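PDB 3DUL: O-methyltransferase, putative from Bacillus cereus, which probably transfers a methyl group from S-adenosyl-L-methionine to an oxygen atom of an acceptor molecule. Local coordinates for residues D41-Q46 and G212-I217; Y149-L154 and A195-V200. All coordinates share one frame; numbering follows the deposited sequence.

Contact 1 (D41-Q46 and G212-I217); sequences DVSPTQ and GYDGFI
D214 on strand 212-221 meets three residues of the facing segment: OD1 meets D41 and S43, while CB lies nearest Q46. That CB is 4.1 Å from NE2 of Q46. From there CG turns anti to the carbonyl carbon, chi1 -73°, and the carboxylate comes to face the loop at 41-43. OD1 lies against two residues: it is 3.8 Å from CB of S43 and 2.4 Å from OD2 of D41, a separation that is very short and so doubtful in detail. The two carboxylate planes are turned 36° apart. OD2 takes the other direction. Water 1 lies 2.6 Å from D214 OD2 and 3.0 Å from the backbone O of D41, within hydrogen-bonding reach of both, and so bridges strand and loop. The other oxygen of D41, OD1, is held by S210 OG and K211 N, which fix the carboxylate from the turn before the strand.

Q46 runs extended past D214, and its NE2 reaches CD1 of F216 at 3.6 Å. The amide stands steeply to the ring, with planes 76° apart, and NE2 approaches obliquely. The polar partner of NE2 is D166 on strand 162-170. S43 is the N-cap of helix 44-57: its OG accepts from Q46 N at 3.1 Å, and also bonds to V208 O on strand 200-209. The start of the helix is thus tied to the antiparallel end of the sheet. The arrangement belongs to the Rossmann-like fold of class I methyltransferases, here with the start of this helix set against the C-terminal antiparallel strands. It lies beside the cofactor site, where V42 binds S-adenosyl-L-homocysteine.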
# COMPACT_ATOMS: atom_id res chain seq x y z
N ASP B 41 10.45 8.30 13.36
CA ASP B 41 9.03 8.35 13.68
C ASP B 41 8.48 6.95 13.92
O ASP B 41 9.07 5.97 13.48
CB ASP B 41 8.28 9.05 12.55
CG ASP B 41 6.81 9.20 12.83
OD1 ASP B 41 6.46 9.59 13.96
OD2 ASP B 41 6.01 8.92 11.92
N VAL B 42 7.36 6.86 14.62
CA VAL B 42 6.74 5.58 14.91
C VAL B 42 5.36 5.56 14.28
O VAL B 42 4.52 6.41 14.58
CB VAL B 42 6.59 5.36 16.43
CG1 VAL B 42 6.07 3.96 16.72
CG2 VAL B 42 7.93 5.59 17.12
N SER B 43 5.13 4.59 13.39
CA SER B 43 3.86 4.51 12.69
C SER B 43 3.21 3.13 12.70
O SER B 43 3.58 2.25 11.92
CB SER B 43 4.05 4.97 11.24
OG SER B 43 2.83 4.90 10.52
N PRO B 44 2.24 2.92 13.60
CA PRO B 44 1.54 1.63 13.68
C PRO B 44 0.85 1.33 12.34
O PRO B 44 0.79 0.17 11.92
CB PRO B 44 0.54 1.85 14.80
CG PRO B 44 1.25 2.80 15.71
CD PRO B 44 1.89 3.78 14.75
N THR B 45 0.31 2.36 11.69
CA THR B 45 -0.37 2.16 10.41
C THR B 45 0.62 1.69 9.34
O THR B 45 0.27 0.89 8.47
CB THR B 45 -1.12 3.43 9.92
OG1 THR B 45 -0.28 4.59 10.04
CG2 THR B 45 -2.41 3.64 10.71
N GLN B 46 1.86 2.17 9.39
CA GLN B 46 2.85 1.72 8.42
C GLN B 46 3.28 0.29 8.77
O GLN B 46 3.50 -0.54 7.89
CB GLN B 46 4.10 2.61 8.39
CG GLN B 46 5.01 2.23 7.23
CD GLN B 46 6.38 2.87 7.29
OE1 GLN B 46 7.14 2.66 8.24
NE2 GLN B 46 6.71 3.66 6.27
N GLY B 212 4.31 13.20 12.63
CA GLY B 212 4.05 13.57 11.25
C GLY B 212 3.71 12.39 10.36
O GLY B 212 3.45 11.29 10.83
N TYR B 213 3.70 12.63 9.05
CA TYR B 213 3.39 11.58 8.09
C TYR B 213 4.65 10.95 7.52
O TYR B 213 5.62 11.65 7.20
CB TYR B 213 2.53 12.12 6.96
CG TYR B 213 1.13 12.50 7.38
CD1 TYR B 213 0.89 13.69 8.08
CD2 TYR B 213 0.05 11.66 7.12
CE1 TYR B 213 -0.39 14.01 8.50
CE2 TYR B 213 -1.23 11.98 7.54
CZ TYR B 213 -1.45 13.16 8.23
OH TYR B 213 -2.72 13.46 8.68
N ASP B 214 4.64 9.62 7.39
CA ASP B 214 5.76 8.88 6.83
C ASP B 214 5.60 8.77 5.33
O ASP B 214 4.62 8.20 4.85
CB ASP B 214 5.81 7.46 7.40
CG ASP B 214 6.26 7.42 8.84
OD1 ASP B 214 5.64 8.09 9.69
OD2 ASP B 214 7.24 6.69 9.12
N GLY B 215 6.54 9.32 4.57
CA GLY B 215 6.46 9.23 3.13
C GLY B 215 7.27 8.03 2.68
O GLY B 215 8.37 7.81 3.18
N PHE B 216 6.74 7.23 1.76
CA PHE B 216 7.50 6.08 1.28
C PHE B 216 7.16 5.62 -0.13
O PHE B 216 6.09 5.92 -0.65
CB PHE B 216 7.36 4.89 2.25
CG PHE B 216 5.95 4.40 2.43
CD1 PHE B 216 5.08 5.02 3.32
CD2 PHE B 216 5.49 3.29 1.72
CE1 PHE B 216 3.78 4.56 3.51
CE2 PHE B 216 4.18 2.82 1.90
CZ PHE B 216 3.33 3.45 2.79
N ILE B 217 8.09 4.91 -0.74
CA ILE B 217 7.91 4.40 -2.09
C ILE B 217 7.57 2.92 -2.01
O ILE B 217 8.04 2.20 -1.14
CB ILE B 217 9.19 4.54 -2.94
CG1 ILE B 217 8.94 4.02 -4.36
CG2 ILE B 217 10.32 3.75 -2.31
CD1 ILE B 217 10.19 3.87 -5.20
O HOH W 1 7.82 4.98 10.99

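Contact 2 (Y149-L154 and A195-V200); sequences YFEWAL and AAEPRV
L154 of helix 146-155 pushes CD1 in among the side chains of E197 and R199. CD1 lies 3.1 Å from NH2 of R199 and 3.4 Å from CD of E197. CD2 points to V200 instead and meets its CG1 at 3.7 Å. The chi1 of L154, -116°, is away from the usual staggered values; with the short contact to NH2, it leaves the exact placing of CD1 doubtful. One turn earlier, F150 offers the edge of its ring. Its CZ faces CG2 of V200 at 4.0 Å, and CE2 faces CG of E197, both near the ring plane.

The polar groups lie round this patch. OE1 of E151 sits at the edge of the R199 guanidinium, in its plane, but at 3.8 Å from NH2 the salt bridge is long. Water 2 fills in: it accepts from R199 NH2 and donates to E151 O at 2.7 Å, and weakly to E151 OE1. The carboxylates of E151 and E197 also come near each other, and R199 probably offsets their charge.

E197 sets up this end of the loop. Its OE2 accepts a hydrogen bond from R199 N through the anti lone pair at 3.1 Å, and a weaker one from R199 NE as part of a salt bridge. A type I turn from E197 to V200 brings these groups together and leads into strand 200-209. Behind the first shell, F190 and I194 of helix 188-195 pack on F150, and I194 also touches V200. The chemistry is therefore mixed. Apolar pairs with V200, and a leucine methyl set against the charged ends of E197 and R199, join helix and loop. E151, E197 and R199 form a charged network whose cross-segment link is loose and water-assisted.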
# COMPACT_ATOMS: atom_id res chain seq x y z
N TYR B 149 21.17 1.91 -1.06
CA TYR B 149 20.39 0.78 -0.56
C TYR B 149 19.34 0.32 -1.56
O TYR B 149 19.01 -0.86 -1.64
CB TYR B 149 19.76 1.12 0.79
CG TYR B 149 20.80 1.35 1.88
CD1 TYR B 149 22.13 0.98 1.68
CD2 TYR B 149 20.45 1.94 3.10
CE1 TYR B 149 23.10 1.20 2.67
CE2 TYR B 149 21.42 2.16 4.09
CZ TYR B 149 22.74 1.80 3.87
OH TYR B 149 23.69 2.03 4.83
N PHE B 150 18.81 1.27 -2.33
CA PHE B 150 17.82 0.91 -3.34
C PHE B 150 18.48 0.04 -4.40
O PHE B 150 17.96 -1.02 -4.76
CB PHE B 150 17.22 2.15 -4.00
CG PHE B 150 16.41 1.83 -5.22
CD1 PHE B 150 15.18 1.19 -5.10
CD2 PHE B 150 16.89 2.13 -6.49
CE1 PHE B 150 14.44 0.84 -6.23
CE2 PHE B 150 16.16 1.79 -7.63
CZ PHE B 150 14.93 1.14 -7.50
N GLU B 151 19.63 0.49 -4.91
CA GLU B 151 20.34 -0.28 -5.93
C GLU B 151 20.74 -1.65 -5.40
O GLU B 151 20.68 -2.65 -6.12
CB GLU B 151 21.59 0.48 -6.42
CG GLU B 151 21.29 1.68 -7.31
CD GLU B 151 20.51 1.32 -8.57
OE1 GLU B 151 20.88 0.34 -9.25
OE2 GLU B 151 19.52 2.02 -8.88
N TRP B 152 21.14 -1.71 -4.13
CA TRP B 152 21.50 -3.00 -3.56
C TRP B 152 20.26 -3.87 -3.36
O TRP B 152 20.34 -5.09 -3.49
CB TRP B 152 22.25 -2.83 -2.22
CG TRP B 152 23.75 -2.90 -2.43
CD1 TRP B 152 24.61 -1.84 -2.57
CD2 TRP B 152 24.52 -4.08 -2.65
NE1 TRP B 152 25.88 -2.30 -2.87
CE2 TRP B 152 25.85 -3.67 -2.92
CE3 TRP B 152 24.23 -5.45 -2.65
CZ2 TRP B 152 26.88 -4.59 -3.19
CZ3 TRP B 152 25.25 -6.36 -2.92
CH2 TRP B 152 26.56 -5.92 -3.18
N ALA B 153 19.13 -3.25 -3.05
CA ALA B 153 17.87 -4.00 -2.88
C ALA B 153 17.57 -4.72 -4.19
O ALA B 153 17.29 -5.93 -4.22
CB ALA B 153 16.73 -3.05 -2.54
N LEU B 154 17.64 -3.96 -5.28
CA LEU B 154 17.40 -4.48 -6.63
C LEU B 154 18.35 -5.62 -6.93
O LEU B 154 17.96 -6.66 -7.44
CB LEU B 154 17.63 -3.38 -7.67
CG LEU B 154 16.47 -2.87 -8.52
CD1 LEU B 154 17.05 -2.05 -9.66
CD2 LEU B 154 15.66 -4.05 -9.09
N ALA B 195 12.71 6.65 -11.11
CA ALA B 195 12.12 6.87 -12.43
C ALA B 195 13.13 6.48 -13.50
O ALA B 195 12.77 6.03 -14.58
CB ALA B 195 11.72 8.33 -12.58
N ALA B 196 14.41 6.66 -13.17
CA ALA B 196 15.49 6.34 -14.10
C ALA B 196 15.89 4.87 -14.03
O ALA B 196 16.87 4.46 -14.65
CB ALA B 196 16.70 7.22 -13.82
N GLU B 197 15.13 4.08 -13.27
CA GLU B 197 15.40 2.65 -13.13
C GLU B 197 14.31 1.81 -13.79
O GLU B 197 13.27 1.54 -13.20
CB GLU B 197 15.52 2.28 -11.65
CG GLU B 197 15.78 0.80 -11.42
CD GLU B 197 16.98 0.28 -12.20
OE1 GLU B 197 18.13 0.56 -11.79
OE2 GLU B 197 16.77 -0.40 -13.22
N PRO B 198 14.56 1.36 -15.04
CA PRO B 198 13.63 0.55 -15.83
C PRO B 198 13.24 -0.80 -15.22
O PRO B 198 12.18 -1.32 -15.53
CB PRO B 198 14.38 0.37 -17.15
CG PRO B 198 15.22 1.61 -17.24
CD PRO B 198 15.75 1.72 -15.83
N ARG B 199 14.10 -1.35 -14.36
CA ARG B 199 13.83 -2.64 -13.73
C ARG B 199 12.74 -2.64 -12.66
O ARG B 199 12.43 -3.69 -12.10
CB ARG B 199 15.11 -3.22 -13.13
CG ARG B 199 16.07 -3.81 -14.15
CD ARG B 199 17.28 -4.42 -13.46
NE ARG B 199 17.97 -3.43 -12.63
CZ ARG B 199 19.06 -3.67 -11.92
NH1 ARG B 199 19.60 -4.88 -11.93
NH2 ARG B 199 19.62 -2.70 -11.21
N VAL B 200 12.18 -1.47 -12.36
CA VAL B 200 11.13 -1.40 -11.35
C VAL B 200 9.97 -0.50 -11.76
O VAL B 200 10.11 0.39 -12.60
CB VAL B 200 11.67 -0.87 -10.00
CG1 VAL B 200 12.89 -1.67 -9.58
CG2 VAL B 200 12.00 0.60 -10.11
O HOH W 2 21.11 -2.95 -8.79

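Contact 1 is the more buried of the two, and contact 2 lies farther out, partly open to solvent. Their centres are about 22 Å apart and they do not touch. Both involve the antiparallel end of the sheet: contact 1 uses strand 212-221, and contact 2 the loop entering its neighbour, strand 200-209. Each brings a different helix to that end, 44-57 in the first and 146-155 in the second. Contact 1 is mainly polar, with two acidic groups and a water close to the cofactor site. In contact 2 apolar packing lies under a salt-bridge network, and R199 probably offsets the acids.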